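336aa long hypothetical dTDP-glucose 4,6-dehydratase (Pyrococcus horikoshii, PDB 2HUN) binds NAD in a Rossmann-type domain and probably acts as a dTDP-glucose 4,6-dehydratase. Local coordinates at residues E119-T127 and I227-S236; E238-E247 and R280-I288. All coordinates share one frame; numbering follows the deposited sequence.

Contacts 1 and 2 follow one another along the chain and lie about 16 Å apart between centres, both on the large mixed sheet that carries the NAD site. Contact 1 lays helix 220-233 over strand 121-127, whose end meets the dinucleotide; contact 2 joins strand 239-242, further across the sheet, and its following loop to segment 280-288, where the side chain of Leu283 stays about 8 Å from NAD. The two touch directly. Tyr240 OH lies 2.9 Å from Glu235 N, a probable hydrogen bond, and Val230 CG2 packs 3.8 Å from Ile288 CD1. Strand 172-182 runs between strands 121-127 and 239-242, pairing in parallel with each.

Contact 1: E119-T127 and I227-S236; sequences EVRFVHVST and IELVLLKGES. With NAD (nicotinamide-adenine-dinucleotide), chain C.
The side chains of Arg121 and Leu231 run alongside each other head to tail, CG of the arginine lying 3.5 Å from CD1 of the leucine. With CG anti to the backbone N (chi1 174°) and a bend at chi2 (56°), the arginine brings its guanidinium edge to the last turn of helix 220-233. NE donates to Leu231 O at 3.0 Å, from a position tilted out of that carbonyl plane. NH2 makes the straighter bond, 2.7 Å to Val230 O, although it approaches from above that carbonyl plane; the oxygen itself lies almost in the guanidinium plane. Val230 O also accepts from Gly234 N, which reaches it from the opposite face of the carbonyl, so two donors grip one oxygen. Gly234 O sits over a guanidinium face, and Ser174 supplies another partner for NH2. Strand and helix axes approach to 8.5 Å at 146°, roughly antiparallel, a helix laid over parallel strands as in an NAD-binding Rossmann fold. Further along the strand, Val123 crosses Leu231 at about a right angle, its CG2 3.8 Å from Leu231 CA and also near Val230 CG1. Val125 meets Ile227 in a similar crossing, CG2 against CD1 at 4.1 Å. Its other branch, CG1, faces the dinucleotide, 3.6 Å from NAD O4D. Beyond it, Thr127 CB approaches the nicotinamide ring, 3.6 Å from NAD C6N.

Contact 2: E238-E247 and R280-I288; sequences EIYNISAGEE and RYSLDSWKI
Charged pairs join Lys287 to Glu238 and Arg280 to Glu247. Lys287, extended beyond CG, crosses the Glu238 side chain at about a right angle and forms a salt bridge, its NZ meeting Glu238 OE1 on the anti side at 2.5 Å. The same ammonium donates to Ile239 O at 2.9 Å, in the carbonyl plane on a lone pair. Arg280 NH2 bonds the syn lone pair of Glu247 OE1 at 3.1 Å, with NE adding a weak bond, while NH1 is held by Ile134 O and Gly137 O; carboxylate and guanidinium planes stand 69° apart. Ser282 OG also lies against Glu247 OE2, too close to be taken at face value. Other hydrogen bonds follow. Asn241 ND2 donates to Asp284 O at 3.1 Å, nearly straight at 166°, from above the carbonyl plane, while Tyr131 holds the amide oxygen. Asp284 OD1 accepts from Trp286 N, 2.9 Å away, in an Asx turn leading into helix 286-292. Ser243 OG and Ser285 OG share a bond of 2.8 Å. A water bridges Asn241 O and Ile288 N. Apolar packing centres on Ile288: its CB lies 4.0 Å from Tyr240 CD1 and its CD1 near Ile242 CG1, with Leu283 CD1 beside Asn241 OD1. A loop and the start of a helix thus dock beside strand 239-242, paired in parallel with strand 172-182 of the Rossmann-type sheet.

Contact 1: E119-T127 and I227-S236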
# COMPACT_ATOMS: atom_id res chain seq x y z
N GLU A 119 -17.42 15.22 -3.41
CA GLU A 119 -17.21 16.36 -2.52
C GLU A 119 -17.31 16.00 -1.04
O GLU A 119 -17.04 16.83 -0.17
CB GLU A 119 -18.21 17.46 -2.85
CG GLU A 119 -18.29 17.75 -4.34
CD GLU A 119 -19.13 18.97 -4.67
OE1 GLU A 119 -20.18 19.15 -4.02
OE2 GLU A 119 -18.73 19.73 -5.57
N VAL A 120 -17.68 14.75 -0.75
CA VAL A 120 -17.80 14.31 0.64
C VAL A 120 -16.44 14.38 1.34
O VAL A 120 -15.41 14.09 0.74
CB VAL A 120 -18.34 12.86 0.71
CG1 VAL A 120 -17.26 11.87 0.31
CG2 VAL A 120 -18.85 12.56 2.12
N ARG A 121 -16.44 14.78 2.61
CA ARG A 121 -15.20 14.86 3.38
C ARG A 121 -14.89 13.46 3.90
O ARG A 121 -15.68 12.89 4.66
CB ARG A 121 -15.36 15.84 4.54
CG ARG A 121 -14.17 15.91 5.50
CD ARG A 121 -12.87 16.24 4.78
NE ARG A 121 -11.75 16.29 5.72
CZ ARG A 121 -10.48 16.10 5.39
NH1 ARG A 121 -10.15 15.84 4.13
NH2 ARG A 121 -9.53 16.17 6.32
N PHE A 122 -13.75 12.91 3.50
CA PHE A 122 -13.36 11.56 3.88
C PHE A 122 -12.10 11.46 4.75
O PHE A 122 -11.07 12.02 4.42
CB PHE A 122 -13.17 10.74 2.60
CG PHE A 122 -12.67 9.34 2.82
CD1 PHE A 122 -13.40 8.43 3.57
CD2 PHE A 122 -11.50 8.92 2.20
CE1 PHE A 122 -12.96 7.11 3.70
CE2 PHE A 122 -11.06 7.62 2.33
CZ PHE A 122 -11.79 6.70 3.08
N VAL A 123 -12.22 10.75 5.87
CA VAL A 123 -11.08 10.54 6.76
C VAL A 123 -10.84 9.04 6.86
O VAL A 123 -11.71 8.29 7.31
CB VAL A 123 -11.34 11.09 8.18
CG1 VAL A 123 -10.23 10.64 9.12
CG2 VAL A 123 -11.40 12.62 8.15
N HIS A 124 -9.66 8.61 6.42
CA HIS A 124 -9.25 7.21 6.44
C HIS A 124 -8.40 6.98 7.69
O HIS A 124 -7.33 7.59 7.83
CB HIS A 124 -8.42 6.91 5.18
CG HIS A 124 -7.94 5.50 5.07
ND1 HIS A 124 -8.78 4.44 4.80
CD2 HIS A 124 -6.70 4.97 5.14
CE1 HIS A 124 -8.08 3.33 4.70
NE2 HIS A 124 -6.81 3.62 4.91
N VAL A 125 -8.88 6.12 8.59
CA VAL A 125 -8.17 5.82 9.83
C VAL A 125 -7.20 4.64 9.62
O VAL A 125 -7.58 3.56 9.17
CB VAL A 125 -9.16 5.49 10.97
CG1 VAL A 125 -8.39 5.27 12.28
CG2 VAL A 125 -10.14 6.63 11.15
N SER A 126 -5.93 4.86 9.97
CA SER A 126 -4.92 3.83 9.79
C SER A 126 -4.08 3.64 11.05
O SER A 126 -4.39 4.22 12.11
CB SER A 126 -4.04 4.18 8.58
OG SER A 126 -3.24 3.09 8.17
N THR A 127 -2.99 2.87 10.94
CA THR A 127 -2.15 2.55 12.09
C THR A 127 -0.66 2.86 12.02
O THR A 127 -0.06 2.91 10.95
CB THR A 127 -2.28 1.05 12.41
OG1 THR A 127 -1.36 0.69 13.45
CG2 THR A 127 -1.98 0.22 11.19
N ILE A 227 -9.22 13.00 15.35
CA ILE A 227 -9.98 12.66 14.15
C ILE A 227 -10.96 13.79 13.82
O ILE A 227 -11.08 14.19 12.66
CB ILE A 227 -10.77 11.33 14.34
CG1 ILE A 227 -9.79 10.16 14.49
CG2 ILE A 227 -11.71 11.11 13.15
CD1 ILE A 227 -10.45 8.79 14.67
N GLU A 228 -11.65 14.29 14.84
CA GLU A 228 -12.60 15.38 14.65
C GLU A 228 -11.90 16.57 14.01
O GLU A 228 -12.38 17.15 13.03
CB GLU A 228 -13.19 15.82 16.00
CG GLU A 228 -14.01 17.11 15.93
CD GLU A 228 -14.61 17.53 17.26
OE1 GLU A 228 -13.89 17.51 18.29
OE2 GLU A 228 -15.80 17.91 17.29
N LEU A 229 -10.74 16.92 14.56
CA LEU A 229 -9.95 18.03 14.08
C LEU A 229 -9.54 17.82 12.62
O LEU A 229 -9.64 18.74 11.81
CB LEU A 229 -8.70 18.19 14.96
CG LEU A 229 -8.10 19.59 15.09
CD1 LEU A 229 -9.19 20.60 15.45
CD2 LEU A 229 -7.03 19.56 16.17
N VAL A 230 -9.07 16.62 12.31
CA VAL A 230 -8.65 16.28 10.95
C VAL A 230 -9.86 16.37 10.02
O VAL A 230 -9.76 16.84 8.90
CB VAL A 230 -8.04 14.85 10.89
CG1 VAL A 230 -7.85 14.43 9.43
CG2 VAL A 230 -6.69 14.83 11.60
N LEU A 231 -11.01 15.90 10.49
CA LEU A 231 -12.25 15.93 9.70
C LEU A 231 -12.62 17.36 9.30
O LEU A 231 -12.86 17.64 8.13
CB LEU A 231 -13.40 15.32 10.50
CG LEU A 231 -14.80 15.41 9.87
CD1 LEU A 231 -14.88 14.49 8.66
CD2 LEU A 231 -15.86 15.03 10.90
N LEU A 232 -12.67 18.25 10.29
CA LEU A 232 -13.05 19.64 10.05
C LEU A 232 -11.96 20.57 9.52
O LEU A 232 -12.26 21.54 8.84
CB LEU A 232 -13.63 20.25 11.33
CG LEU A 232 -14.82 19.57 12.02
CD1 LEU A 232 -15.06 20.25 13.36
CD2 LEU A 232 -16.06 19.65 11.14
N LYS A 233 -10.69 20.29 9.83
CA LYS A 233 -9.63 21.18 9.38
C LYS A 233 -8.47 20.56 8.60
O LYS A 233 -7.63 21.28 8.07
CB LYS A 233 -9.06 21.93 10.58
CG LYS A 233 -10.10 22.70 11.38
CD LYS A 233 -9.48 23.21 12.66
CE LYS A 233 -10.50 23.73 13.65
NZ LYS A 233 -9.82 24.10 14.93
N GLY A 234 -8.44 19.23 8.52
CA GLY A 234 -7.37 18.56 7.80
C GLY A 234 -7.38 18.83 6.30
O GLY A 234 -8.45 18.94 5.69
N GLU A 235 -6.20 18.93 5.71
CA GLU A 235 -6.08 19.21 4.28
C GLU A 235 -6.12 17.92 3.48
O GLU A 235 -5.59 16.89 3.90
CB GLU A 235 -4.78 19.96 4.02
CG GLU A 235 -4.54 21.09 5.01
CD GLU A 235 -3.25 21.83 4.77
OE1 GLU A 235 -2.20 21.18 4.58
OE2 GLU A 235 -3.28 23.08 4.77
N SER A 236 -6.74 17.97 2.31
CA SER A 236 -6.86 16.81 1.45
C SER A 236 -5.49 16.37 0.96
O SER A 236 -4.59 17.19 0.82
CB SER A 236 -7.76 17.13 0.25
OG SER A 236 -8.01 15.97 -0.53
PA NAD C . -12.27 -3.15 16.50
O1A NAD C . -11.77 -4.48 16.11
O2A NAD C . -12.69 -2.91 17.91
O5B NAD C . -13.54 -2.83 15.57
C5B NAD C . -13.50 -2.87 14.14
C4B NAD C . -14.96 -2.63 13.73
O4B NAD C . -15.07 -2.59 12.29
C3B NAD C . -15.89 -3.77 14.22
O3B NAD C . -17.08 -3.23 14.81
C2B NAD C . -16.11 -4.62 12.96
O2B NAD C . -17.31 -5.38 12.90
C1B NAD C . -16.02 -3.56 11.85
N9A NAD C . -15.59 -4.09 10.54
C8A NAD C . -14.49 -4.81 10.25
N7A NAD C . -14.48 -5.09 8.95
C5A NAD C . -15.56 -4.55 8.39
C6A NAD C . -16.09 -4.51 7.07
N6A NAD C . -15.51 -5.08 6.03
N1A NAD C . -17.31 -3.81 6.89
C2A NAD C . -17.95 -3.20 7.98
N3A NAD C . -17.45 -3.24 9.22
C4A NAD C . -16.28 -3.91 9.41
O3 NAD C . -11.02 -2.20 16.28
PN NAD C . -10.68 -0.67 16.51
O1N NAD C . -9.52 -0.74 17.45
O2N NAD C . -11.85 0.09 17.03
O5D NAD C . -10.09 -0.15 15.10
C5D NAD C . -10.62 0.95 14.36
C4D NAD C . -9.56 1.42 13.33
O4D NAD C . -8.46 2.06 13.99
C3D NAD C . -9.00 0.26 12.50
O3D NAD C . -8.92 0.69 11.11
C2D NAD C . -7.59 0.02 13.11
O2D NAD C . -6.70 -0.49 12.12
C1D NAD C . -7.23 1.41 13.61
N1N NAD C . -6.30 1.44 14.75
C2N NAD C . -6.66 0.97 16.06
C3N NAD C . -5.71 1.05 17.10
C7N NAD C . -6.03 0.57 18.53
O7N NAD C . -5.23 0.82 19.44
N7N NAD C . -7.16 -0.09 18.76
C4N NAD C . -4.42 1.59 16.85
C5N NAD C . -4.09 2.05 15.56
C6N NAD C . -5.01 1.99 14.50

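Contact 2: E238-E247 and R280-I288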
# COMPACT_ATOMS: atom_id res chain seq x y z
N GLU A 238 -3.35 14.78 2.54
CA GLU A 238 -2.38 14.76 3.64
C GLU A 238 -2.58 13.65 4.66
O GLU A 238 -3.70 13.27 5.00
CB GLU A 238 -2.40 16.09 4.40
CG GLU A 238 -2.00 17.33 3.60
CD GLU A 238 -0.56 17.29 3.12
OE1 GLU A 238 0.23 16.50 3.68
OE2 GLU A 238 -0.22 18.06 2.20
N ILE A 239 -1.46 13.12 5.16
CA ILE A 239 -1.49 12.09 6.18
C ILE A 239 -1.14 12.77 7.51
O ILE A 239 -0.28 13.66 7.55
CB ILE A 239 -0.46 10.97 5.89
CG1 ILE A 239 -0.77 10.29 4.56
CG2 ILE A 239 -0.48 9.94 7.03
CD1 ILE A 239 0.16 9.15 4.22
N TYR A 240 -1.83 12.37 8.57
CA TYR A 240 -1.60 12.94 9.89
C TYR A 240 -1.32 11.88 10.95
O TYR A 240 -2.19 11.08 11.28
CB TYR A 240 -2.83 13.76 10.33
CG TYR A 240 -3.09 15.01 9.52
CD1 TYR A 240 -2.39 16.20 9.78
CD2 TYR A 240 -4.03 15.01 8.49
CE1 TYR A 240 -2.63 17.36 9.03
CE2 TYR A 240 -4.28 16.16 7.74
CZ TYR A 240 -3.58 17.32 8.01
OH TYR A 240 -3.85 18.45 7.27
N ASN A 241 -0.09 11.86 11.47
CA ASN A 241 0.28 10.91 12.52
C ASN A 241 -0.36 11.45 13.79
O ASN A 241 -0.44 12.66 13.98
CB ASN A 241 1.80 10.87 12.76
CG ASN A 241 2.54 10.01 11.76
OD1 ASN A 241 1.97 9.14 11.08
ND2 ASN A 241 3.85 10.22 11.68
N ILE A 242 -0.79 10.55 14.67
CA ILE A 242 -1.40 10.94 15.94
C ILE A 242 -0.76 10.10 17.04
O ILE A 242 -0.90 8.88 17.06
CB ILE A 242 -2.92 10.68 15.95
CG1 ILE A 242 -3.58 11.39 14.75
CG2 ILE A 242 -3.52 11.19 17.25
CD1 ILE A 242 -5.06 11.06 14.58
N SER A 243 -0.05 10.77 17.95
CA SER A 243 0.63 10.11 19.06
C SER A 243 0.70 11.03 20.27
O SER A 243 0.79 12.26 20.14
CB SER A 243 2.04 9.69 18.65
OG SER A 243 2.84 10.81 18.32
N ALA A 244 0.67 10.43 21.46
CA ALA A 244 0.70 11.20 22.69
C ALA A 244 2.10 11.45 23.24
O ALA A 244 2.28 12.30 24.10
CB ALA A 244 -0.14 10.49 23.74
N GLY A 245 3.09 10.72 22.73
CA GLY A 245 4.44 10.89 23.24
C GLY A 245 4.53 10.29 24.63
O GLY A 245 5.23 10.81 25.50
N GLU A 246 3.82 9.19 24.84
CA GLU A 246 3.81 8.50 26.13
C GLU A 246 4.25 7.07 25.87
O GLU A 246 3.44 6.13 25.93
CB GLU A 246 2.39 8.47 26.73
CG GLU A 246 1.76 9.83 27.05
CD GLU A 246 2.44 10.55 28.21
OE1 GLU A 246 3.26 9.91 28.90
OE2 GLU A 246 2.14 11.74 28.44
N GLU A 247 5.53 6.90 25.55
CA GLU A 247 6.06 5.58 25.26
C GLU A 247 6.46 4.88 26.54
O GLU A 247 7.30 5.37 27.29
CB GLU A 247 7.24 5.69 24.30
CG GLU A 247 6.83 6.34 22.99
CD GLU A 247 7.95 6.47 21.99
OE1 GLU A 247 9.12 6.19 22.34
OE2 GLU A 247 7.66 6.86 20.84
N ARG A 280 9.73 -1.85 18.91
CA ARG A 280 9.27 -0.51 19.24
C ARG A 280 8.64 0.18 18.03
O ARG A 280 9.14 0.11 16.91
CB ARG A 280 10.49 0.29 19.72
CG ARG A 280 10.19 1.78 19.94
CD ARG A 280 11.37 2.52 20.61
NE ARG A 280 11.06 3.94 20.83
CZ ARG A 280 11.34 4.80 19.82
NH1 ARG A 280 11.84 4.37 18.68
NH2 ARG A 280 11.08 6.11 19.98
N TYR A 281 7.52 0.84 18.27
CA TYR A 281 6.80 1.57 17.25
C TYR A 281 6.74 2.99 17.77
O TYR A 281 6.45 3.20 18.94
CB TYR A 281 5.39 1.00 17.09
CG TYR A 281 5.38 -0.38 16.51
CD1 TYR A 281 5.33 -0.58 15.13
CD2 TYR A 281 5.45 -1.51 17.33
CE1 TYR A 281 5.35 -1.85 14.58
CE2 TYR A 281 5.47 -2.79 16.79
CZ TYR A 281 5.42 -2.96 15.42
OH TYR A 281 5.42 -4.22 14.88
N SER A 282 7.04 3.96 16.91
CA SER A 282 7.03 5.35 17.35
C SER A 282 6.67 6.31 16.23
O SER A 282 7.27 6.28 15.15
CB SER A 282 8.40 5.70 17.93
OG SER A 282 8.40 6.99 18.50
N LEU A 283 5.69 7.17 16.49
CA LEU A 283 5.23 8.14 15.50
C LEU A 283 5.57 9.57 15.90
O LEU A 283 5.45 9.96 17.06
CB LEU A 283 3.72 8.05 15.31
CG LEU A 283 3.09 6.73 14.87
CD1 LEU A 283 1.65 7.00 14.46
CD2 LEU A 283 3.85 6.13 13.72
N ASP A 284 6.00 10.34 14.91
CA ASP A 284 6.33 11.75 15.08
C ASP A 284 5.03 12.47 14.70
O ASP A 284 4.67 12.51 13.53
CB ASP A 284 7.44 12.15 14.10
CG ASP A 284 7.77 13.63 14.15
OD1 ASP A 284 6.87 14.45 14.45
OD2 ASP A 284 8.94 13.98 13.88
N SER A 285 4.32 13.03 15.68
CA SER A 285 3.07 13.73 15.37
C SER A 285 3.19 15.26 15.37
O SER A 285 2.27 15.97 15.76
CB SER A 285 1.97 13.30 16.35
OG SER A 285 2.38 13.48 17.70
N TRP A 286 4.33 15.77 14.90
CA TRP A 286 4.54 17.21 14.84
C TRP A 286 3.66 17.89 13.78
O TRP A 286 3.19 19.01 13.97
CB TRP A 286 6.00 17.53 14.53
CG TRP A 286 6.24 18.97 14.29
CD1 TRP A 286 6.63 19.56 13.12
CD2 TRP A 286 6.07 20.04 15.23
NE1 TRP A 286 6.71 20.92 13.27
CE2 TRP A 286 6.37 21.25 14.56
CE3 TRP A 286 5.69 20.10 16.58
CZ2 TRP A 286 6.30 22.50 15.19
CZ3 TRP A 286 5.62 21.35 17.21
CH2 TRP A 286 5.93 22.53 16.51
N LYS A 287 3.43 17.20 12.66
CA LYS A 287 2.62 17.76 11.58
C LYS A 287 1.24 18.23 12.05
O LYS A 287 0.85 19.37 11.84
CB LYS A 287 2.47 16.73 10.46
CG LYS A 287 1.69 17.22 9.23
CD LYS A 287 1.75 16.16 8.14
CE LYS A 287 1.01 16.57 6.89
NZ LYS A 287 1.10 15.51 5.84
N ILE A 288 0.51 17.33 12.71
CA ILE A 288 -0.82 17.67 13.19
C ILE A 288 -0.74 18.73 14.28
O ILE A 288 -1.64 19.57 14.41
CB ILE A 288 -1.57 16.40 13.67
CG1 ILE A 288 -3.07 16.70 13.76
CG2 ILE A 288 -1.02 15.92 15.02
CD1 ILE A 288 -3.92 15.47 14.07
O HOH W 1 1.33 14.58 12.89